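Local coordinates for protein toll (Drosophila melanogaster, PDB 4LXR) that binds the cleaved, activated form of the cytokine Spätzle through its extracellular leucine-rich repeats and so triggers signalling in dorsal-ventral patterning and antifungal immunity, at residues P139-L149 and P162-L172; I97-F105 and L119-R127. All coordinates share one frame; numbering follows the deposited sequence.

Interaction 1 (P139-L149 and P162-L172); sequences PANLLTDMRNL and PSHLFDDLENL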
loop_
_atom_site.group_PDB
_atom_site.type_symbol
_atom_site.label_atom_id
_atom_site.label_comp_id
_atom_site.label_asym_id
_atom_site.label_seq_id
_atom_site.Cartn_x
_atom_site.Cartn_y
_atom_site.Cartn_z
ATOM N N PRO A 139 -46.660 15.612 -13.300
ATOM C CA PRO A 139 -47.819 16.471 -12.983
ATOM C C PRO A 139 -47.884 16.667 -11.481
ATOM O O PRO A 139 -47.619 15.733 -10.722
ATOM C CB PRO A 139 -49.017 15.641 -13.456
ATOM C CG PRO A 139 -48.579 14.235 -13.306
ATOM C CD PRO A 139 -47.073 14.238 -13.631
ATOM N N ALA A 140 -48.235 17.872 -11.058
ATOM C CA ALA A 140 -48.115 18.243 -9.664
ATOM C C ALA A 140 -49.173 17.607 -8.757
ATOM O O ALA A 140 -49.089 17.729 -7.539
ATOM C CB ALA A 140 -48.107 19.747 -9.527
ATOM N N ASN A 141 -50.157 16.924 -9.339
ATOM C CA ASN A 141 -51.042 16.098 -8.527
ATOM C C ASN A 141 -50.563 14.645 -8.349
ATOM O O ASN A 141 -51.305 13.816 -7.805
ATOM C CB ASN A 141 -52.483 16.130 -9.061
ATOM C CG ASN A 141 -52.666 15.301 -10.307
ATOM O OD1 ASN A 141 -51.696 14.962 -11.013
ATOM N ND2 ASN A 141 -53.919 14.976 -10.605
ATOM N N LEU A 142 -49.344 14.340 -8.798
ATOM C CA LEU A 142 -48.802 12.967 -8.700
ATOM C C LEU A 142 -48.983 12.350 -7.305
ATOM O O LEU A 142 -49.407 11.193 -7.169
ATOM C CB LEU A 142 -47.318 12.927 -9.115
ATOM C CG LEU A 142 -46.653 11.541 -9.019
ATOM C CD1 LEU A 142 -47.314 10.532 -9.975
ATOM C CD2 LEU A 142 -45.134 11.580 -9.214
ATOM N N LEU A 143 -48.717 13.138 -6.265
ATOM C CA LEU A 143 -48.610 12.602 -4.901
ATOM C C LEU A 143 -49.837 12.914 -4.061
ATOM O O LEU A 143 -49.766 13.056 -2.830
ATOM C CB LEU A 143 -47.330 13.121 -4.221
ATOM C CG LEU A 143 -46.027 12.731 -4.962
ATOM C CD1 LEU A 143 -44.837 13.459 -4.364
ATOM C CD2 LEU A 143 -45.810 11.219 -4.923
ATOM N N THR A 144 -50.974 13.005 -4.740
ATOM C CA THR A 144 -52.240 13.186 -4.057
ATOM C C THR A 144 -52.477 12.041 -3.088
ATOM O O THR A 144 -52.348 10.887 -3.457
ATOM C CB THR A 144 -53.406 13.252 -5.077
ATOM O OG1 THR A 144 -53.190 14.374 -5.941
ATOM C CG2 THR A 144 -54.773 13.357 -4.364
ATOM N N ASP A 145 -52.833 12.388 -1.851
ATOM C CA ASP A 145 -53.173 11.429 -0.809
ATOM C C ASP A 145 -52.014 10.550 -0.337
ATOM O O ASP A 145 -52.257 9.542 0.329
ATOM C CB ASP A 145 -54.346 10.526 -1.218
ATOM C CG ASP A 145 -55.626 11.307 -1.512
ATOM O OD1 ASP A 145 -55.795 12.439 -0.992
ATOM O OD2 ASP A 145 -56.458 10.773 -2.285
ATOM N N MET A 146 -50.770 10.908 -0.658
ATOM C CA MET A 146 -49.637 10.106 -0.184
ATOM C C MET A 146 -49.273 10.539 1.236
ATOM O O MET A 146 -48.133 10.958 1.489
ATOM C CB MET A 146 -48.422 10.240 -1.116
ATOM C CG MET A 146 -48.665 9.755 -2.553
ATOM S SD MET A 146 -48.959 7.970 -2.665
ATOM C CE MET A 146 -47.314 7.314 -2.386
ATOM N N ARG A 147 -50.236 10.446 2.153
ATOM C CA ARG A 147 -50.073 11.000 3.497
ATOM C C ARG A 147 -49.244 10.102 4.431
ATOM O O ARG A 147 -49.069 10.416 5.610
ATOM C CB ARG A 147 -51.435 11.378 4.118
ATOM C CG ARG A 147 -52.142 12.569 3.423
ATOM C CD ARG A 147 -53.148 13.305 4.331
ATOM N NE ARG A 147 -53.757 14.469 3.667
ATOM C CZ ARG A 147 -53.362 15.732 3.839
ATOM N NH1 ARG A 147 -52.355 16.011 4.661
ATOM N NH2 ARG A 147 -53.967 16.721 3.187
ATOM N N ASN A 148 -48.721 8.999 3.891
ATOM C CA ASN A 148 -47.825 8.121 4.638
ATOM C C ASN A 148 -46.361 8.225 4.239
ATOM O O ASN A 148 -45.490 7.658 4.912
ATOM C CB ASN A 148 -48.264 6.678 4.476
ATOM C CG ASN A 148 -48.720 6.079 5.763
ATOM O OD1 ASN A 148 -49.791 6.426 6.279
ATOM N ND2 ASN A 148 -47.914 5.165 6.305
ATOM N N LEU A 149 -46.091 8.917 3.138
ATOM C CA LEU A 149 -44.733 9.034 2.660
ATOM C C LEU A 149 -43.833 9.747 3.669
ATOM O O LEU A 149 -44.136 10.855 4.109
ATOM C CB LEU A 149 -44.683 9.792 1.339
ATOM C CG LEU A 149 -44.884 9.117 -0.010
ATOM C CD1 LEU A 149 -44.529 10.132 -1.102
ATOM C CD2 LEU A 149 -44.039 7.822 -0.154
ATOM N N PRO A 162 -44.617 22.908 -8.948
ATOM C CA PRO A 162 -45.706 23.733 -8.409
ATOM C C PRO A 162 -45.891 23.306 -6.970
ATOM O O PRO A 162 -45.690 22.125 -6.629
ATOM C CB PRO A 162 -46.930 23.368 -9.289
ATOM C CG PRO A 162 -46.325 22.894 -10.591
ATOM C CD PRO A 162 -45.014 22.169 -10.163
ATOM N N SER A 163 -46.203 24.284 -6.137
ATOM C CA SER A 163 -46.326 24.098 -4.697
ATOM C C SER A 163 -47.304 22.994 -4.319
ATOM O O SER A 163 -47.159 22.406 -3.267
ATOM C CB SER A 163 -46.783 25.409 -4.037
ATOM O OG SER A 163 -45.774 26.399 -4.144
ATOM N N HIS A 164 -48.304 22.726 -5.162
ATOM C CA HIS A 164 -49.371 21.814 -4.755
ATOM C C HIS A 164 -48.974 20.335 -4.760
ATOM O O HIS A 164 -49.742 19.487 -4.305
ATOM C CB HIS A 164 -50.718 22.100 -5.479
ATOM C CG HIS A 164 -50.772 21.689 -6.926
ATOM N ND1 HIS A 164 -50.603 22.587 -7.966
ATOM C CD2 HIS A 164 -51.063 20.498 -7.506
ATOM C CE1 HIS A 164 -50.754 21.959 -9.120
ATOM N NE2 HIS A 164 -51.029 20.687 -8.870
ATOM N N LEU A 165 -47.751 20.045 -5.215
ATOM C CA LEU A 165 -47.220 18.685 -5.186
ATOM C C LEU A 165 -47.127 18.240 -3.748
ATOM O O LEU A 165 -47.358 17.065 -3.438
ATOM C CB LEU A 165 -45.841 18.602 -5.856
ATOM C CG LEU A 165 -45.154 17.218 -5.862
ATOM C CD1 LEU A 165 -45.722 16.261 -6.943
ATOM C CD2 LEU A 165 -43.680 17.376 -6.045
ATOM N N PHE A 166 -46.840 19.201 -2.870
ATOM C CA PHE A 166 -46.615 18.934 -1.453
ATOM C C PHE A 166 -47.846 18.954 -0.559
ATOM O O PHE A 166 -47.724 18.746 0.662
ATOM C CB PHE A 166 -45.558 19.913 -0.913
ATOM C CG PHE A 166 -44.291 19.933 -1.738
ATOM C CD1 PHE A 166 -43.276 19.021 -1.488
ATOM C CD2 PHE A 166 -44.135 20.836 -2.777
ATOM C CE1 PHE A 166 -42.115 19.023 -2.251
ATOM C CE2 PHE A 166 -42.983 20.836 -3.547
ATOM C CZ PHE A 166 -41.958 19.922 -3.269
ATOM N N ASP A 167 -49.022 19.173 -1.152
ATOM C CA ASP A 167 -50.286 19.318 -0.399
ATOM C C ASP A 167 -50.525 18.212 0.642
ATOM O O ASP A 167 -50.926 18.494 1.759
ATOM C CB ASP A 167 -51.500 19.374 -1.364
ATOM C CG ASP A 167 -51.860 20.805 -1.813
ATOM O OD1 ASP A 167 -51.051 21.726 -1.586
ATOM O OD2 ASP A 167 -52.955 21.004 -2.403
ATOM N N ASP A 168 -50.275 16.951 0.284
ATOM C CA ASP A 168 -50.661 15.846 1.177
ATOM C C ASP A 168 -49.476 15.140 1.865
ATOM O O ASP A 168 -49.627 14.057 2.454
ATOM C CB ASP A 168 -51.522 14.842 0.401
ATOM C CG ASP A 168 -52.821 15.466 -0.116
ATOM O OD1 ASP A 168 -53.410 16.300 0.604
ATOM O OD2 ASP A 168 -53.241 15.141 -1.240
ATOM N N LEU A 169 -48.300 15.760 1.814
ATOM C CA LEU A 169 -47.079 15.104 2.308
ATOM C C LEU A 169 -46.789 15.462 3.768
ATOM O O LEU A 169 -45.704 15.917 4.107
ATOM C CB LEU A 169 -45.904 15.466 1.408
ATOM C CG LEU A 169 -46.208 15.232 -0.072
ATOM C CD1 LEU A 169 -44.989 15.523 -0.930
ATOM C CD2 LEU A 169 -46.718 13.817 -0.302
ATOM N N GLU A 170 -47.780 15.275 4.626
ATOM C CA GLU A 170 -47.684 15.721 6.014
ATOM C C GLU A 170 -46.692 14.863 6.790
ATOM O O GLU A 170 -46.179 15.277 7.829
ATOM C CB GLU A 170 -49.061 15.650 6.694
ATOM C CG GLU A 170 -49.617 14.229 6.758
ATOM C CD GLU A 170 -51.116 14.183 7.049
ATOM O OE1 GLU A 170 -51.811 15.162 6.723
ATOM O OE2 GLU A 170 -51.594 13.173 7.606
ATOM N N ASN A 171 -46.434 13.652 6.308
ATOM C CA ASN A 171 -45.470 12.815 7.003
ATOM C C ASN A 171 -44.053 12.881 6.471
ATOM O O ASN A 171 -43.166 12.248 7.034
ATOM C CB ASN A 171 -45.965 11.376 7.135
ATOM C CG ASN A 171 -46.786 11.179 8.405
ATOM O OD1 ASN A 171 -46.369 11.597 9.490
ATOM N ND2 ASN A 171 -47.966 10.581 8.271
ATOM N N LEU A 172 -43.840 13.666 5.415
ATOM C CA LEU A 172 -42.522 13.736 4.777
ATOM C C LEU A 172 -41.392 14.179 5.721
ATOM O O LEU A 172 -41.492 15.199 6.425
ATOM C CB LEU A 172 -42.553 14.604 3.510
ATOM C CG LEU A 172 -41.563 14.103 2.444
ATOM C CD1 LEU A 172 -41.874 12.662 2.060
ATOM C CD2 LEU A 172 -41.545 15.002 1.187
HETATM O O HOH W 1 -49.052 15.869 -5.449
HETATM O O HOH W 2 -49.203 15.766 -2.063
HETATM O O HOH W 3 -46.501 12.335 3.729
HETATM O O HOH W 4 -50.076 18.272 4.188
HETATM O O HOH W 5 -51.034 10.327 7.856
#
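Leu143 and Leu169 meet at about a right angle on the inner, tightly packed side of this contact, with CD1 against CD1 at 4.0 Å. Leu143 CD1 also rests on CD1 of Leu165, and the other methyl of Leu169, CD2, lies against Met146 CB. Branched, flexible apolar chains suit this row, since their methyls interlock with those of the next turn. Such stacking of irregular, turn-rich segments, each leading into the next strand, is the build of a leucine-rich repeat solenoid, here on the side away from the strands. Between the two backbones, one water accepts from Leu143 N and another from Asp168 N, so that these amides are served without direct pairing.

The outer side is polar and partly open to solvent. Asp168 bridges the turns with both oxygens: OD2 accepts a nearly straight bond from Asp145 N (2.8 Å, 170°), met on its anti side but 33° out of the carboxylate plane, while OD1 lies over one face of the Arg147 guanidinium, in a 2.7 Å salt bridge to NH2 in the conformer described, one of two modelled. Replacing Asp168 by alanine removes both oxygens and would probably leave the Asp145 amide without this acceptor and the Arg147 charge without this partner. Glu170 OE1 forms a second salt bridge with Arg147 NH1, modelled implausibly close and so doubtful in detail. Further along, Asn171 ND2 donates to Arg147 O (2.9 Å), while its OD1 is held by Lys195 of the following turn. At the far end, Ala140 CB packs against Pro162 CG at 3.8 Å.

Interaction 2 (I97-F105 and L119-R127); sequences IVSPTTLIF and LDRLHGLKR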
loop_
_atom_site.group_PDB
_atom_site.type_symbol
_atom_site.label_atom_id
_atom_site.label_comp_id
_atom_site.label_asym_id
_atom_site.label_seq_id
_atom_site.Cartn_x
_atom_site.Cartn_y
_atom_site.Cartn_z
ATOM N N ILE A 97 -47.910 -9.354 -4.692
ATOM C CA ILE A 97 -47.054 -8.595 -3.772
ATOM C C ILE A 97 -47.929 -7.899 -2.734
ATOM O O ILE A 97 -48.920 -7.267 -3.085
ATOM C CB ILE A 97 -46.196 -7.565 -4.525
ATOM C CG1 ILE A 97 -45.090 -8.286 -5.305
ATOM C CG2 ILE A 97 -45.588 -6.557 -3.557
ATOM C CD1 ILE A 97 -44.377 -7.420 -6.308
ATOM N N VAL A 98 -47.593 -8.042 -1.457
ATOM C CA VAL A 98 -48.454 -7.489 -0.415
ATOM C C VAL A 98 -47.779 -6.373 0.384
ATOM O O VAL A 98 -46.633 -6.506 0.815
ATOM C CB VAL A 98 -48.993 -8.593 0.537
ATOM C CG1 VAL A 98 -49.660 -7.976 1.760
ATOM C CG2 VAL A 98 -49.975 -9.502 -0.203
ATOM N N SER A 99 -48.506 -5.269 0.544
ATOM C CA SER A 99 -48.117 -4.156 1.411
ATOM C C SER A 99 -46.635 -3.792 1.387
ATOM O O SER A 99 -45.938 -3.911 2.400
ATOM C CB SER A 99 -48.560 -4.440 2.848
ATOM O OG SER A 99 -47.882 -5.564 3.371
ATOM N N PRO A 100 -46.136 -3.359 0.228
ATOM C CA PRO A 100 -44.744 -2.917 0.219
ATOM C C PRO A 100 -44.613 -1.599 0.977
ATOM O O PRO A 100 -45.587 -0.872 1.093
ATOM C CB PRO A 100 -44.478 -2.685 -1.268
ATOM C CG PRO A 100 -45.803 -2.260 -1.797
ATOM C CD PRO A 100 -46.788 -3.144 -1.072
ATOM N N THR A 101 -43.418 -1.308 1.466
ATOM C CA THR A 101 -43.112 -0.088 2.203
ATOM C C THR A 101 -42.476 0.938 1.251
ATOM O O THR A 101 -42.573 2.164 1.428
ATOM C CB THR A 101 -42.111 -0.445 3.341
ATOM O OG1 THR A 101 -42.840 -0.871 4.496
ATOM C CG2 THR A 101 -41.207 0.728 3.721
ATOM N N THR A 102 -41.814 0.404 0.234
ATOM C CA THR A 102 -40.953 1.174 -0.638
ATOM C C THR A 102 -41.233 0.757 -2.069
ATOM O O THR A 102 -41.259 -0.433 -2.381
ATOM C CB THR A 102 -39.467 0.903 -0.304
ATOM O OG1 THR A 102 -39.171 1.451 0.981
ATOM C CG2 THR A 102 -38.520 1.518 -1.328
ATOM N N LEU A 103 -41.477 1.743 -2.924
ATOM C CA LEU A 103 -41.553 1.515 -4.367
ATOM C C LEU A 103 -40.510 2.386 -5.044
ATOM O O LEU A 103 -40.498 3.616 -4.857
ATOM C CB LEU A 103 -42.940 1.862 -4.933
ATOM C CG LEU A 103 -43.068 1.764 -6.471
ATOM C CD1 LEU A 103 -42.812 0.332 -6.998
ATOM C CD2 LEU A 103 -44.446 2.297 -6.984
ATOM N N ILE A 104 -39.641 1.744 -5.823
ATOM C CA ILE A 104 -38.640 2.412 -6.658
ATOM C C ILE A 104 -39.015 2.142 -8.116
ATOM O O ILE A 104 -39.319 1.010 -8.494
ATOM C CB ILE A 104 -37.240 1.870 -6.347
ATOM C CG1 ILE A 104 -36.806 2.344 -4.951
ATOM C CG2 ILE A 104 -36.221 2.256 -7.433
ATOM C CD1 ILE A 104 -35.869 1.422 -4.286
ATOM N N PHE A 105 -39.064 3.188 -8.927
ATOM C CA PHE A 105 -39.405 3.031 -10.336
ATOM C C PHE A 105 -38.385 3.827 -11.118
ATOM O O PHE A 105 -38.480 5.052 -11.217
ATOM C CB PHE A 105 -40.834 3.515 -10.637
ATOM C CG PHE A 105 -41.372 3.046 -11.978
ATOM C CD1 PHE A 105 -41.009 3.698 -13.164
ATOM C CD2 PHE A 105 -42.239 1.967 -12.049
ATOM C CE1 PHE A 105 -41.510 3.277 -14.383
ATOM C CE2 PHE A 105 -42.740 1.516 -13.275
ATOM C CZ PHE A 105 -42.375 2.168 -14.444
ATOM N N LEU A 119 -50.330 5.706 -9.075
ATOM C CA LEU A 119 -50.106 5.415 -7.661
ATOM C C LEU A 119 -51.378 5.054 -6.898
ATOM O O LEU A 119 -51.335 4.924 -5.677
ATOM C CB LEU A 119 -49.368 6.573 -6.966
ATOM C CG LEU A 119 -47.914 6.832 -7.379
ATOM C CD1 LEU A 119 -47.406 8.084 -6.692
ATOM C CD2 LEU A 119 -46.995 5.628 -7.030
ATOM N N ASP A 120 -52.503 4.896 -7.606
ATOM C CA ASP A 120 -53.732 4.399 -6.978
ATOM C C ASP A 120 -53.442 3.117 -6.171
ATOM O O ASP A 120 -52.656 2.270 -6.613
ATOM C CB ASP A 120 -54.810 4.099 -8.027
ATOM C CG ASP A 120 -55.446 5.368 -8.626
ATOM O OD1 ASP A 120 -55.170 6.498 -8.160
ATOM O OD2 ASP A 120 -56.249 5.225 -9.574
ATOM N N ARG A 121 -54.062 2.995 -4.994
ATOM C CA ARG A 121 -53.865 1.854 -4.084
ATOM C C ARG A 121 -52.459 1.747 -3.443
ATOM O O ARG A 121 -52.196 0.837 -2.656
ATOM C CB ARG A 121 -54.290 0.530 -4.745
ATOM C CG ARG A 121 -55.632 0.629 -5.490
ATOM C CD ARG A 121 -56.277 -0.753 -5.707
ATOM N NE ARG A 121 -55.450 -1.647 -6.525
ATOM C CZ ARG A 121 -55.439 -1.643 -7.859
ATOM N NH1 ARG A 121 -56.199 -0.791 -8.544
ATOM N NH2 ARG A 121 -54.671 -2.488 -8.519
ATOM N N LEU A 122 -51.569 2.688 -3.748
ATOM C CA LEU A 122 -50.260 2.719 -3.098
ATOM C C LEU A 122 -50.088 3.876 -2.113
ATOM O O LEU A 122 -48.953 4.302 -1.841
ATOM C CB LEU A 122 -49.128 2.721 -4.140
ATOM C CG LEU A 122 -49.104 1.395 -4.913
ATOM C CD1 LEU A 122 -48.035 1.374 -5.999
ATOM C CD2 LEU A 122 -48.912 0.254 -3.947
ATOM N N HIS A 123 -51.205 4.378 -1.587
ATOM C CA HIS A 123 -51.198 5.493 -0.626
ATOM C C HIS A 123 -50.592 5.100 0.729
ATOM O O HIS A 123 -50.286 5.965 1.545
ATOM C CB HIS A 123 -52.618 6.066 -0.421
ATOM C CG HIS A 123 -53.228 6.625 -1.667
ATOM N ND1 HIS A 123 -52.536 6.725 -2.858
ATOM C CD2 HIS A 123 -54.478 7.084 -1.921
ATOM C CE1 HIS A 123 -53.330 7.234 -3.785
ATOM N NE2 HIS A 123 -54.515 7.458 -3.241
ATOM N N GLY A 124 -50.413 3.802 0.956
ATOM C CA GLY A 124 -49.740 3.311 2.153
ATOM C C GLY A 124 -48.211 3.362 2.175
ATOM O O GLY A 124 -47.602 3.089 3.223
ATOM N N LEU A 125 -47.590 3.721 1.047
ATOM C CA LEU A 125 -46.121 3.702 0.925
ATOM C C LEU A 125 -45.430 4.694 1.858
ATOM O O LEU A 125 -45.927 5.804 2.081
ATOM C CB LEU A 125 -45.668 3.992 -0.515
ATOM C CG LEU A 125 -45.943 2.991 -1.648
ATOM C CD1 LEU A 125 -45.554 3.641 -2.952
ATOM C CD2 LEU A 125 -45.178 1.634 -1.462
ATOM N N LYS A 126 -44.283 4.288 2.397
ATOM C CA LYS A 126 -43.470 5.183 3.218
ATOM C C LYS A 126 -42.376 5.798 2.378
ATOM O O LYS A 126 -41.826 6.841 2.704
ATOM C CB LYS A 126 -42.872 4.449 4.424
ATOM C CG LYS A 126 -43.825 4.372 5.611
ATOM C CD LYS A 126 -43.971 2.949 6.108
ATOM C CE LYS A 126 -44.894 2.890 7.326
ATOM N NZ LYS A 126 -45.528 1.544 7.492
ATOM N N ARG A 127 -42.065 5.151 1.270
ATOM C CA ARG A 127 -40.913 5.571 0.505
ATOM C C ARG A 127 -41.189 5.385 -0.968
ATOM O O ARG A 127 -41.645 4.339 -1.389
ATOM C CB ARG A 127 -39.657 4.779 0.939
ATOM C CG ARG A 127 -38.395 5.216 0.178
ATOM C CD ARG A 127 -37.067 4.817 0.850
ATOM N NE ARG A 127 -35.954 5.512 0.201
ATOM C CZ ARG A 127 -34.676 5.420 0.560
ATOM N NH1 ARG A 127 -34.321 4.641 1.582
ATOM N NH2 ARG A 127 -33.751 6.107 -0.111
HETATM O O HOH W 6 -45.747 0.817 4.114
#
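Leu103 and Leu125 pack together on the core side of the neighbouring parallel strands 102-106 and 127-131, consistent with the N-terminal part of the leucine-rich repeat solenoid. Leu103 N donates to Arg127 O (3.0 Å, 164°), and Thr101 O takes Lys126 N at 2.9 Å as well as a weak bond from Arg127 N. Leu103 can be followed outward from the strand. Its CB meets Leu125 CD1 at 3.7 Å; CG, anti to the backbone N (chi1 175°), then carries CD2 inward to Leu122 CD1 at 3.8 Å and, a little farther off, to Leu119 CD2. A leucine suits this buried place because one branch, CD2, extends to two further leucines. Leu125 in turn lays CD2 beside the Pro100 ring, a rigid apolar surface just before the strand.

Thr102 and Arg127 point to the other face, side by side. There the extended arginine leaves the contact for the ligand: NH1 bonds to Gly3 O of one Spätzle chain and NH2 to Thr105 OG1 of the other. A long chain with several donors suits that reach, and its base is lined by threonine, whose OG1 lies 3.4 Å from Arg127 CB.

Overall arrangement
Interactions 1 and 2 follow one another along the chain, their centres about 14 Å apart, and belong to successive turns near the N-terminal end of the receptor's extracellular solenoid. They touch directly: Met146 CE packs on Leu122 O at 3.5 Å, and Leu149 CD2 lies 3.6 Å from Leu125 O, so apolar side chains of interaction 1 rest on backbone carbonyls of interaction 2. Their surroundings differ. The strand pairing of interaction 2 lies where both Spätzle chains approach, and Arg127 binds each of them. Interaction 1 joins the loops between strands, and no other protein chain of the complex touches its two segments. Both tie neighbouring turns together; only interaction 2 also borders the bound Spätzle.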